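Long-range contacts in CEP104 (Gallus gallus, PDB 5JO8), which is a centriolar protein whose TOG domain, an array of paired helices, probably binds tubulin or microtubules: residues N82-A87 and K125-H130; R237-M242 and D272-I277. All blocks are in the same frame, centred on the assembly; numbering follows the deposited sequence. Where two conformers were deposited one is given.

How the interactions relate
Both contacts join helices separated by one other helix in the chain and running in roughly the same direction along the helical array of the TOG domain, but they lie on opposite sides of the chain's centre. The centre of interaction 1 lies about 16 Å from the centre of the chain and that of interaction 2 about 28 Å, at the C-terminal end of the model. Their own centres are about 42 Å apart and their nearest atoms about 24 Å, so they do not touch, and the first closes along the chain before the second opens. The chemistry differs too: residues 82-87 and 125-130 are tied by charge, stacking and a water, whereas 237-242 and 272-277 meet through aromatic and aliphatic carbon.

Interaction 1: N82-A87 and K125-H130; sequences NMLRAA and KLETSH
In the helical-repeat array of the TOG domain, helices 77-94 and 125-142 run side by side, and Arg85 of the first bridges to Glu127 and His130 of the second. The axes of the two short segments are nearly parallel, at 12°, and 11.0 Å apart, a gap that the long side chains span. Arg85 holds the carboxylate side-on: NE donates to the syn lone pair of Glu127 OE1 at 2.8 Å, and NH2 donates to Glu127 OE2 at 2.9 Å. Both bonds are nearly straight and lie close to the guanidinium plane, although the carboxylate is twisted 32° from it. Glu127 reaches this position because its chain bends at chi2 (-60°), bringing the carboxylate round to the arginine.

Two bonds fix the rotation of the guanidinium, which lies flat on one face of the His130 ring with the centres 4.0 Å apart. Arg85 CD comes over the same ring face, a CH-pi contact 3.5 Å from the centroid. Leu126 CD2 touches Arg85 NH2. On the more buried side, Leu84 CD2 packs 3.6 Å from Glu127 OE1 and also reaches His130 CD2, while Ile113 and Val118 of helix 100-121 back the leucine. At the edge of the imidazole, in its plane, a water 2.8 Å from His130 NE2 donates a hydrogen bond to the backbone oxygen of Arg85.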
loop_
_atom_site.group_PDB
_atom_site.type_symbol
_atom_site.label_atom_id
_atom_site.label_comp_id
_atom_site.label_asym_id
_atom_site.label_seq_id
_atom_site.Cartn_x
_atom_site.Cartn_y
_atom_site.Cartn_z
ATOM N N ASN A 82 -5.641 -15.594 -15.963
ATOM C CA ASN A 82 -6.589 -14.618 -16.490
ATOM C C ASN A 82 -7.644 -14.264 -15.448
ATOM O O ASN A 82 -8.067 -13.114 -15.342
ATOM C CB ASN A 82 -7.260 -15.141 -17.761
ATOM C CG ASN A 82 -6.292 -15.285 -18.904
ATOM O OD1 ASN A 82 -5.240 -14.643 -18.924
ATOM N ND2 ASN A 82 -6.640 -16.126 -19.869
ATOM N N MET A 83 -8.070 -15.257 -14.684
ATOM C CA MET A 83 -9.054 -15.016 -13.644
ATOM C C MET A 83 -8.485 -14.131 -12.541
ATOM O O MET A 83 -9.176 -13.246 -12.045
ATOM C CB MET A 83 -9.546 -16.332 -13.063
ATOM C CG MET A 83 -10.713 -16.163 -12.132
ATOM S SD MET A 83 -11.411 -17.756 -11.669
ATOM C CE MET A 83 -11.828 -18.423 -13.275
ATOM N N LEU A 84 -7.235 -14.381 -12.156
ATOM C CA LEU A 84 -6.573 -13.540 -11.165
ATOM C C LEU A 84 -6.495 -12.119 -11.688
ATOM O O LEU A 84 -6.777 -11.170 -10.957
ATOM C CB LEU A 84 -5.165 -14.054 -10.848
ATOM C CG LEU A 84 -4.328 -13.192 -9.888
ATOM C CD1 LEU A 84 -3.356 -14.055 -9.124
ATOM C CD2 LEU A 84 -3.575 -12.057 -10.592
ATOM N N ARG A 85 -6.064 -11.953 -12.934
ATOM C CA ARG A 85 -5.902 -10.612 -13.461
ATOM C C ARG A 85 -7.239 -9.878 -13.515
ATOM O O ARG A 85 -7.320 -8.694 -13.185
ATOM C CB ARG A 85 -5.239 -10.655 -14.839
ATOM C CG ARG A 85 -3.900 -11.380 -14.849
ATOM C CD ARG A 85 -2.827 -10.602 -14.112
ATOM N NE ARG A 85 -1.499 -11.220 -14.207
ATOM C CZ ARG A 85 -0.505 -10.765 -14.964
ATOM N NH1 ARG A 85 -0.672 -9.680 -15.709
ATOM N NH2 ARG A 85 0.661 -11.396 -14.973
ATOM N N ALA A 86 -8.298 -10.578 -13.890
ATOM C CA ALA A 86 -9.615 -9.965 -13.946
ATOM C C ALA A 86 -10.107 -9.597 -12.541
ATOM O O ALA A 86 -10.741 -8.556 -12.347
ATOM C CB ALA A 86 -10.609 -10.896 -14.638
ATOM N N ALA A 87 -9.829 -10.460 -11.571
ATOM C CA ALA A 87 -10.234 -10.189 -10.192
ATOM C C ALA A 87 -9.506 -8.961 -9.647
ATOM O O ALA A 87 -10.116 -8.127 -8.983
ATOM C CB ALA A 87 -9.971 -11.408 -9.308
ATOM N N LYS A 125 5.474 -16.129 -8.088
ATOM C CA LYS A 125 5.555 -14.860 -7.375
ATOM C C LYS A 125 5.415 -13.658 -8.299
ATOM O O LYS A 125 5.162 -12.545 -7.824
ATOM C CB LYS A 125 6.834 -14.765 -6.536
ATOM C CG LYS A 125 7.011 -15.895 -5.523
ATOM C CD LYS A 125 5.723 -16.247 -4.775
ATOM C CE LYS A 125 5.332 -15.166 -3.779
ATOM N NZ LYS A 125 6.318 -15.034 -2.646
ATOM N N LEU A 126 5.551 -13.857 -9.606
ATOM C CA LEU A 126 5.230 -12.792 -10.556
ATOM C C LEU A 126 3.766 -12.370 -10.385
ATOM O O LEU A 126 3.443 -11.179 -10.448
ATOM C CB LEU A 126 5.527 -13.237 -12.007
ATOM C CG LEU A 126 5.372 -12.285 -13.201
ATOM C CD1 LEU A 126 6.014 -12.929 -14.419
ATOM C CD2 LEU A 126 3.931 -11.930 -13.545
ATOM N N GLU A 127 2.885 -13.343 -10.178
ATOM C CA GLU A 127 1.473 -13.028 -10.008
ATOM C C GLU A 127 1.240 -12.305 -8.689
ATOM O O GLU A 127 0.475 -11.345 -8.643
ATOM C CB GLU A 127 0.608 -14.279 -10.105
ATOM C CG GLU A 127 0.714 -14.928 -11.480
ATOM C CD GLU A 127 0.272 -13.998 -12.601
ATOM O OE1 GLU A 127 -0.684 -13.219 -12.400
ATOM O OE2 GLU A 127 0.886 -14.036 -13.692
ATOM N N THR A 128 1.918 -12.749 -7.637
ATOM C CA THR A 128 1.829 -12.061 -6.343
ATOM C C THR A 128 2.255 -10.611 -6.506
ATOM O O THR A 128 1.613 -9.691 -5.980
ATOM C CB THR A 128 2.750 -12.708 -5.319
ATOM O OG1 THR A 128 2.554 -14.127 -5.350
ATOM C CG2 THR A 128 2.455 -12.182 -3.909
ATOM N N SER A 129 3.357 -10.407 -7.219
ATOM C CA SER A 129 3.882 -9.073 -7.474
ATOM C C SER A 129 2.859 -8.204 -8.192
ATOM O O SER A 129 2.632 -7.053 -7.810
ATOM C CB SER A 129 5.164 -9.155 -8.302
ATOM O OG SER A 129 5.589 -7.860 -8.681
ATOM N N HIS A 130 2.242 -8.752 -9.233
ATOM C CA HIS A 130 1.185 -8.052 -9.952
ATOM C C HIS A 130 0.066 -7.615 -8.990
ATOM O O HIS A 130 -0.402 -6.470 -9.052
ATOM C CB HIS A 130 0.615 -8.955 -11.048
ATOM C CG HIS A 130 -0.567 -8.371 -11.757
ATOM N ND1 HIS A 130 -0.440 -7.559 -12.866
ATOM C CD2 HIS A 130 -1.895 -8.483 -11.520
ATOM C CE1 HIS A 130 -1.642 -7.205 -13.285
ATOM N NE2 HIS A 130 -2.543 -7.747 -12.481
HETATM O O HOH W 1 -5.180 -6.967 -13.221
#

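Interaction 2: R237-M242 and D272-I277; sequences RIIFGM and DGFTKI
Gly273 is the first residue of 272-277 to meet the other helix: its CA lies 3.8 Å from Phe240 CE1, with Phe240 CZ almost as near. The phenyl ring occupies the place where a side chain at this position would have to go, so the bare backbone of Gly273 lets the ring come in close.

Phe274 follows, and the two aromatic rings meet with their planes at 89° and centroids 5.7 Å apart. CE1 of Phe274 lies 3.7 Å from Phe240 CD1, while its CD1 sits in the plane of the Phe240 ring, at the edge. With CG anti to its own carbonyl carbon (chi1 -71°), the Phe274 ring is carried across to helix 229-245, and its CZ meets Ile239 CG2 at 3.9 Å, the methyl lying at the ring's edge. This packing joins helix 229-245 to helix 265-276 at the C-terminal end of the TOG helical array, the axes of the two short segments 10.7 Å apart and crossing at -36°. Tyr243, also on helix 229-245, stacks on Phe274, and Ile250 and Leu251 of helix 247-253 touch it too.

The CB of Ile277, the last modelled residue, is directed toward the other helix, and CD1 lies 3.9 Å from Phe240 CD1. Replacing Phe240 by an alanine is likely to open a gap against Gly273 CA and the Phe274 ring and to take from Ile277 the ring it packs on. The Phe240 backbone oxygen lies slightly farther from that same Ile277 methyl, CD1.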
loop_
_atom_site.group_PDB
_atom_site.type_symbol
_atom_site.label_atom_id
_atom_site.label_comp_id
_atom_site.label_asym_id
_atom_site.label_seq_id
_atom_site.Cartn_x
_atom_site.Cartn_y
_atom_site.Cartn_z
ATOM N N ARG A 237 11.724 11.203 14.309
ATOM C CA ARG A 237 11.713 9.937 15.042
ATOM C C ARG A 237 12.359 8.812 14.246
ATOM O O ARG A 237 13.086 7.983 14.794
ATOM C CB ARG A 237 10.290 9.537 15.428
ATOM C CG ARG A 237 9.643 10.489 16.416
ATOM C CD ARG A 237 8.587 9.780 17.256
ATOM N NE ARG A 237 7.527 9.170 16.457
ATOM C CZ ARG A 237 6.377 9.767 16.150
ATOM N NH1 ARG A 237 6.138 11.004 16.567
ATOM N NH2 ARG A 237 5.464 9.129 15.426
ATOM N N ILE A 238 12.109 8.796 12.939
ATOM C CA ILE A 238 12.678 7.778 12.074
ATOM C C ILE A 238 14.198 7.914 12.068
ATOM O O ILE A 238 14.924 6.931 12.223
ATOM C CB ILE A 238 12.076 7.887 10.664
ATOM C CG1 ILE A 238 10.636 7.364 10.646
ATOM C CG2 ILE A 238 12.920 7.129 9.641
ATOM C CD1 ILE A 238 9.862 7.758 9.405
ATOM N N ILE A 239 14.665 9.144 11.910
ATOM C CA ILE A 239 16.096 9.403 11.874
ATOM C C ILE A 239 16.766 9.063 13.208
ATOM O O ILE A 239 17.821 8.430 13.229
ATOM C CB ILE A 239 16.389 10.833 11.413
ATOM C CG1 ILE A 239 15.953 10.995 9.954
ATOM C CG2 ILE A 239 17.889 11.149 11.552
ATOM C CD1 ILE A 239 15.858 12.417 9.505
ATOM N N PHE A 240 16.148 9.468 14.316
ATOM C CA PHE A 240 16.699 9.165 15.635
ATOM C C PHE A 240 16.782 7.658 15.846
ATOM O O PHE A 240 17.749 7.152 16.405
ATOM C CB PHE A 240 15.846 9.793 16.741
ATOM C CG PHE A 240 16.038 11.276 16.896
ATOM C CD1 PHE A 240 17.307 11.838 16.854
ATOM C CD2 PHE A 240 14.954 12.110 17.100
ATOM C CE1 PHE A 240 17.484 13.209 17.012
ATOM C CE2 PHE A 240 15.122 13.479 17.259
ATOM C CZ PHE A 240 16.388 14.029 17.210
ATOM N N GLY A 241 15.759 6.944 15.394
ATOM C CA GLY A 241 15.761 5.495 15.470
ATOM C C GLY A 241 16.946 4.891 14.736
ATOM O O GLY A 241 17.646 4.019 15.257
ATOM N N MET A 242 17.177 5.375 13.521
ATOM C CA MET A 242 18.281 4.903 12.697
ATOM C C MET A 242 19.626 5.257 13.320
ATOM O O MET A 242 20.561 4.456 13.285
ATOM C CB MET A 242 18.203 5.519 11.299
ATOM C CG MET A 242 16.922 5.216 10.560
ATOM S SD MET A 242 17.148 3.947 9.312
ATOM C CE MET A 242 17.295 2.494 10.336
ATOM N N ASP A 272 21.220 18.122 18.648
ATOM C CA ASP A 272 21.116 18.020 20.110
ATOM C C ASP A 272 20.587 16.652 20.514
ATOM O O ASP A 272 21.052 16.056 21.490
ATOM C CB ASP A 272 20.206 19.099 20.692
ATOM C CG ASP A 272 20.856 20.459 20.713
ATOM O OD1 ASP A 272 22.098 20.532 20.562
ATOM O OD2 ASP A 272 20.120 21.450 20.882
ATOM N N GLY A 273 19.606 16.163 19.758
ATOM C CA GLY A 273 19.038 14.853 20.003
ATOM C C GLY A 273 20.083 13.770 19.863
ATOM O O GLY A 273 20.137 12.851 20.674
ATOM N N PHE A 274 20.916 13.871 18.822
ATOM C CA PHE A 274 21.999 12.922 18.642
ATOM C C PHE A 274 22.924 12.922 19.864
ATOM O O PHE A 274 23.324 11.868 20.363
ATOM C CB PHE A 274 22.820 13.260 17.393
ATOM C CG PHE A 274 22.119 12.991 16.080
ATOM C CD1 PHE A 274 20.992 12.176 16.000
ATOM C CD2 PHE A 274 22.614 13.551 14.913
ATOM C CE1 PHE A 274 20.372 11.942 14.773
ATOM C CE2 PHE A 274 22.007 13.319 13.693
ATOM C CZ PHE A 274 20.887 12.514 13.620
ATOM N N THR A 275 23.282 14.115 20.318
ATOM C CA THR A 275 24.168 14.250 21.466
ATOM C C THR A 275 23.502 13.723 22.745
ATOM O O THR A 275 24.174 13.164 23.608
ATOM C CB THR A 275 24.641 15.700 21.622
ATOM O OG1 THR A 275 25.385 16.079 20.456
ATOM C CG2 THR A 275 25.536 15.860 22.859
ATOM N N LYS A 276 22.181 13.870 22.843
ATOM C CA LYS A 276 21.424 13.264 23.944
ATOM C C LYS A 276 21.500 11.738 23.904
ATOM O O LYS A 276 21.616 11.089 24.943
ATOM C CB LYS A 276 19.965 13.722 23.919
ATOM C CG LYS A 276 19.777 15.180 24.286
ATOM C CD LYS A 276 18.322 15.604 24.222
ATOM C CE LYS A 276 18.158 17.041 24.699
ATOM N NZ LYS A 276 16.727 17.442 24.813
ATOM N N ILE A 277 21.428 11.172 22.700
ATOM C CA ILE A 277 21.543 9.734 22.509
ATOM C C ILE A 277 22.965 9.257 22.803
ATOM O O ILE A 277 23.170 8.159 23.328
ATOM C CB ILE A 277 21.063 9.325 21.087
ATOM C CG1 ILE A 277 19.568 9.628 20.932
ATOM C CG2 ILE A 277 21.360 7.860 20.809
ATOM C CD1 ILE A 277 19.059 9.560 19.496
#